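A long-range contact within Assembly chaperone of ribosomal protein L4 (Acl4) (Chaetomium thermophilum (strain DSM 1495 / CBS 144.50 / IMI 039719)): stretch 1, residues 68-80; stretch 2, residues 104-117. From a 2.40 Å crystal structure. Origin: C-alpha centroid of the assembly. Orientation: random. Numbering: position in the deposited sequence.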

# COMPACT_ATOMS: atom_id res chain seq x y z
N ALA B 68 13.02 6.22 -24.46
CA ALA B 68 11.66 5.94 -24.89
C ALA B 68 10.99 7.20 -25.43
O ALA B 68 10.24 7.15 -26.41
N VAL B 69 11.28 8.34 -24.80
CA VAL B 69 10.73 9.61 -25.25
C VAL B 69 11.26 9.98 -26.63
O VAL B 69 10.51 10.42 -27.50
N LYS B 70 12.56 9.81 -26.82
CA LYS B 70 13.19 10.15 -28.09
C LYS B 70 12.59 9.34 -29.24
O LYS B 70 12.61 9.77 -30.39
N VAL B 71 12.05 8.16 -28.91
CA VAL B 71 11.39 7.31 -29.90
C VAL B 71 9.95 7.74 -30.16
O VAL B 71 9.41 7.50 -31.24
N ASP B 72 9.32 8.37 -29.17
CA ASP B 72 7.91 8.76 -29.25
C ASP B 72 7.70 10.13 -28.58
O ASP B 72 7.05 10.24 -27.54
N GLU B 73 8.25 11.16 -29.21
CA GLU B 73 8.38 12.47 -28.57
C GLU B 73 7.05 13.11 -28.15
O GLU B 73 6.98 13.78 -27.12
N ASP B 74 6.00 12.91 -28.95
CA ASP B 74 4.70 13.53 -28.67
C ASP B 74 3.71 12.56 -28.03
O ASP B 74 2.59 12.94 -27.71
N GLY B 75 4.13 11.30 -27.86
CA GLY B 75 3.30 10.30 -27.21
C GLY B 75 2.10 9.85 -28.02
O GLY B 75 1.18 9.22 -27.49
N SER B 76 2.10 10.16 -29.32
CA SER B 76 0.96 9.88 -30.18
C SER B 76 0.80 8.39 -30.50
O SER B 76 -0.28 7.95 -30.92
N LEU B 77 1.86 7.61 -30.32
CA LEU B 77 1.82 6.18 -30.60
C LEU B 77 0.88 5.44 -29.65
O LEU B 77 0.74 5.84 -28.49
N PRO B 78 0.23 4.36 -30.14
CA PRO B 78 -0.59 3.52 -29.25
C PRO B 78 0.23 3.01 -28.09
O PRO B 78 1.40 2.67 -28.29
N GLU B 79 -0.36 2.96 -26.89
CA GLU B 79 0.36 2.56 -25.68
C GLU B 79 1.09 1.24 -25.87
O GLU B 79 2.16 1.02 -25.30
N GLU B 80 0.51 0.37 -26.69
CA GLU B 80 1.04 -0.97 -26.90
C GLU B 80 2.38 -0.94 -27.64
O GLU B 80 3.24 -1.79 -27.42
N ALA B 104 7.43 20.59 -16.53
CA ALA B 104 7.47 20.47 -17.98
C ALA B 104 7.19 19.03 -18.40
O ALA B 104 6.37 18.79 -19.29
N TRP B 105 7.85 18.08 -17.75
CA TRP B 105 7.61 16.66 -18.04
C TRP B 105 6.18 16.25 -17.69
O TRP B 105 5.53 15.52 -18.45
N PHE B 106 5.68 16.72 -16.55
CA PHE B 106 4.33 16.40 -16.11
C PHE B 106 3.31 16.94 -17.10
O PHE B 106 2.32 16.28 -17.40
N GLU B 107 3.56 18.15 -17.60
CA GLU B 107 2.65 18.79 -18.55
C GLU B 107 2.58 17.99 -19.84
O GLU B 107 1.50 17.79 -20.40
N ARG B 108 3.73 17.54 -20.32
CA ARG B 108 3.78 16.69 -21.51
C ARG B 108 2.97 15.42 -21.29
O ARG B 108 2.29 14.94 -22.19
N GLY B 109 3.04 14.89 -20.07
CA GLY B 109 2.32 13.68 -19.72
C GLY B 109 0.83 13.92 -19.65
O GLY B 109 0.03 13.10 -20.10
N ALA B 110 0.45 15.06 -19.07
CA ALA B 110 -0.95 15.44 -18.97
C ALA B 110 -1.55 15.62 -20.37
O ALA B 110 -2.69 15.22 -20.62
N THR B 111 -0.78 16.23 -21.27
CA THR B 111 -1.24 16.46 -22.64
C THR B 111 -1.60 15.15 -23.34
O THR B 111 -2.65 15.04 -23.97
N VAL B 112 -0.72 14.15 -23.21
CA VAL B 112 -0.96 12.84 -23.81
C VAL B 112 -2.21 12.21 -23.21
O VAL B 112 -3.05 11.69 -23.93
N LEU B 113 -2.31 12.26 -21.88
CA LEU B 113 -3.46 11.69 -21.18
C LEU B 113 -4.78 12.34 -21.61
O LEU B 113 -5.76 11.65 -21.87
N ARG B 114 -4.80 13.67 -21.68
CA ARG B 114 -6.02 14.38 -22.05
C ARG B 114 -6.51 14.02 -23.45
O ARG B 114 -7.71 13.92 -23.69
N ALA B 115 -5.57 13.81 -24.37
CA ALA B 115 -5.90 13.41 -25.74
C ALA B 115 -6.48 12.00 -25.77
O ALA B 115 -7.44 11.72 -26.49
N GLN B 116 -5.88 11.10 -24.99
CA GLN B 116 -6.36 9.72 -24.90
C GLN B 116 -7.76 9.66 -24.30
O GLN B 116 -8.62 8.93 -24.79
N ILE B 117 -7.97 10.43 -23.24
CA ILE B 117 -9.29 10.58 -22.63
C ILE B 117 -10.31 11.02 -23.67
O ILE B 117 -11.39 10.44 -23.79

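The contact sets the end of one helix, the loop after it and the start of the next helix, in stretch 1, against one side of a continuous helix in stretch 2, burying 319 Å² in total. On the helix, Arg 108, Val 112 and Gln 116 recur every four residues and point their CA-to-CB bonds toward stretch 1.

Apolar packing begins at Val 69 (chi1 t), which points inward and places CG1 4.1 Å from CZ3 of Trp 105, at the ring edge. Trp 105 (chi1 m) leaves its CA sideways, but its indole reaches back to make this contact. Val 112 (chi1 t) packs against backbone: its CG2 lies 3.6 Å from Asp 74 O and its CG1 3.8 Å from Gly 75 O. The CA atoms of Gly 75 and Val 112 are 6.0 Å apart, and an ideal CB on Gly 75 would fall 2.6 Å from Val 112 CG2, a clash; its positive phi (70°) also favours glycine. Glu 79 CG (chi1 m) makes van der Waals contact with NE2 of Gln 116 (m, t) at 3.7 Å.

Among polar groups, Arg 108 (chi1 m) brings NH1 to 2.7 Å from Glu 73 O, yet the angle is too poor for a hydrogen bond. Glu 73 OE1 and Arg 108 NH2, 4.0 Å apart, are oppositely charged but beyond salt-bridge range. No hydrogen bond crosses the interface.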

# COMPACT_ATOMS: atom_id res chain seq x y z
CB ALA B 68 10.85 5.36 -23.73
CB VAL B 69 11.04 10.74 -24.25
CG1 VAL B 69 10.68 12.11 -24.82
CG2 VAL B 69 10.30 10.50 -22.95
CB LYS B 70 14.70 9.96 -28.02
CG LYS B 70 15.40 11.01 -27.17
CD LYS B 70 16.83 10.61 -26.83
CE LYS B 70 17.43 11.53 -25.78
NZ LYS B 70 18.63 10.94 -25.12
CB VAL B 71 11.40 5.83 -29.43
CG1 VAL B 71 10.51 4.96 -30.31
CG2 VAL B 71 12.82 5.29 -29.42
CB ASP B 72 7.04 7.68 -28.57
CG ASP B 72 5.55 7.92 -28.74
OD1 ASP B 72 5.14 8.52 -29.76
OD2 ASP B 72 4.78 7.50 -27.85
CB GLU B 73 9.15 13.43 -29.48
CG GLU B 73 9.98 14.45 -28.72
CD GLU B 73 11.37 13.95 -28.39
OE1 GLU B 73 12.01 14.52 -27.48
OE2 GLU B 73 11.83 12.99 -29.04
CB ASP B 74 4.11 14.10 -29.96
CG ASP B 74 3.81 13.04 -31.00
OD1 ASP B 74 4.44 11.96 -30.95
OD2 ASP B 74 2.96 13.30 -31.88
CB SER B 76 1.10 10.67 -31.48
OG SER B 76 2.32 10.35 -32.13
CB LEU B 77 3.21 5.56 -30.50
CG LEU B 77 4.17 5.84 -31.66
CD1 LEU B 77 5.59 5.44 -31.28
CD2 LEU B 77 3.72 5.11 -32.92
CB PRO B 78 -1.00 2.35 -30.15
CG PRO B 78 -0.85 2.84 -31.54
CD PRO B 78 0.28 3.83 -31.51
CB GLU B 79 -0.61 2.42 -24.50
CG GLU B 79 -1.00 3.74 -23.83
CD GLU B 79 -1.50 3.56 -22.40
OE1 GLU B 79 -1.86 2.42 -22.01
OE2 GLU B 79 -1.54 4.56 -21.65
CB GLU B 80 0.02 -1.81 -27.67
CG GLU B 80 0.31 -3.30 -27.70
CD GLU B 80 1.03 -3.74 -28.96
OE1 GLU B 80 1.89 -4.63 -28.87
OE2 GLU B 80 0.73 -3.19 -30.04
CB ALA B 104 8.83 20.92 -18.51
CB TRP B 105 8.60 15.79 -17.27
CG TRP B 105 9.97 15.73 -17.87
CD1 TRP B 105 11.15 16.10 -17.28
CD2 TRP B 105 10.31 15.27 -19.19
NE1 TRP B 105 12.19 15.90 -18.15
CE2 TRP B 105 11.71 15.39 -19.33
CE3 TRP B 105 9.57 14.76 -20.26
CZ2 TRP B 105 12.38 15.03 -20.49
CZ3 TRP B 105 10.24 14.41 -21.42
CH2 TRP B 105 11.63 14.54 -21.53
CB PHE B 106 4.06 17.01 -14.73
CG PHE B 106 4.58 16.20 -13.57
CD1 PHE B 106 5.21 16.82 -12.50
CD2 PHE B 106 4.40 14.82 -13.53
CE1 PHE B 106 5.68 16.08 -11.42
CE2 PHE B 106 4.87 14.08 -12.46
CZ PHE B 106 5.51 14.71 -11.40
CB GLU B 107 3.08 20.23 -18.83
CG GLU B 107 2.61 21.23 -17.79
CD GLU B 107 3.07 22.65 -18.08
OE1 GLU B 107 3.80 22.86 -19.07
OE2 GLU B 107 2.70 23.56 -17.31
CB ARG B 108 5.22 16.33 -21.85
CG ARG B 108 6.01 17.48 -22.46
CD ARG B 108 6.68 17.09 -23.76
NE ARG B 108 8.11 16.82 -23.60
CZ ARG B 108 8.83 16.06 -24.43
NH1 ARG B 108 8.25 15.47 -25.47
NH2 ARG B 108 10.12 15.88 -24.21
CB ALA B 110 -1.10 16.71 -18.15
CB THR B 111 -0.16 17.19 -23.48
OG1 THR B 111 0.13 18.46 -22.89
CG2 THR B 111 -0.63 17.41 -24.91
CB VAL B 112 0.25 11.91 -23.61
CG1 VAL B 112 -0.05 10.51 -24.14
CG2 VAL B 112 1.48 12.48 -24.29
CB LEU B 113 -3.29 11.83 -19.67
CG LEU B 113 -2.29 10.89 -19.01
CD1 LEU B 113 -1.97 11.34 -17.59
CD2 LEU B 113 -2.80 9.46 -19.02
CB ARG B 114 -5.82 15.89 -21.95
CG ARG B 114 -6.44 16.50 -20.71
CD ARG B 114 -6.33 18.00 -20.74
NE ARG B 114 -4.95 18.46 -20.56
CZ ARG B 114 -4.46 18.96 -19.43
NH1 ARG B 114 -5.22 19.09 -18.35
NH2 ARG B 114 -3.19 19.34 -19.38
CB ALA B 115 -4.68 13.51 -26.63
CB GLN B 116 -5.40 8.89 -24.06
CG GLN B 116 -4.06 8.63 -24.72
CD GLN B 116 -3.11 7.88 -23.82
OE1 GLN B 116 -3.27 7.87 -22.59
NE2 GLN B 116 -2.11 7.24 -24.41
CB ILE B 117 -9.27 11.61 -21.49
CG1 ILE B 117 -8.50 11.05 -20.29
CG2 ILE B 117 -10.69 11.96 -21.03
CD1 ILE B 117 -8.13 12.08 -19.25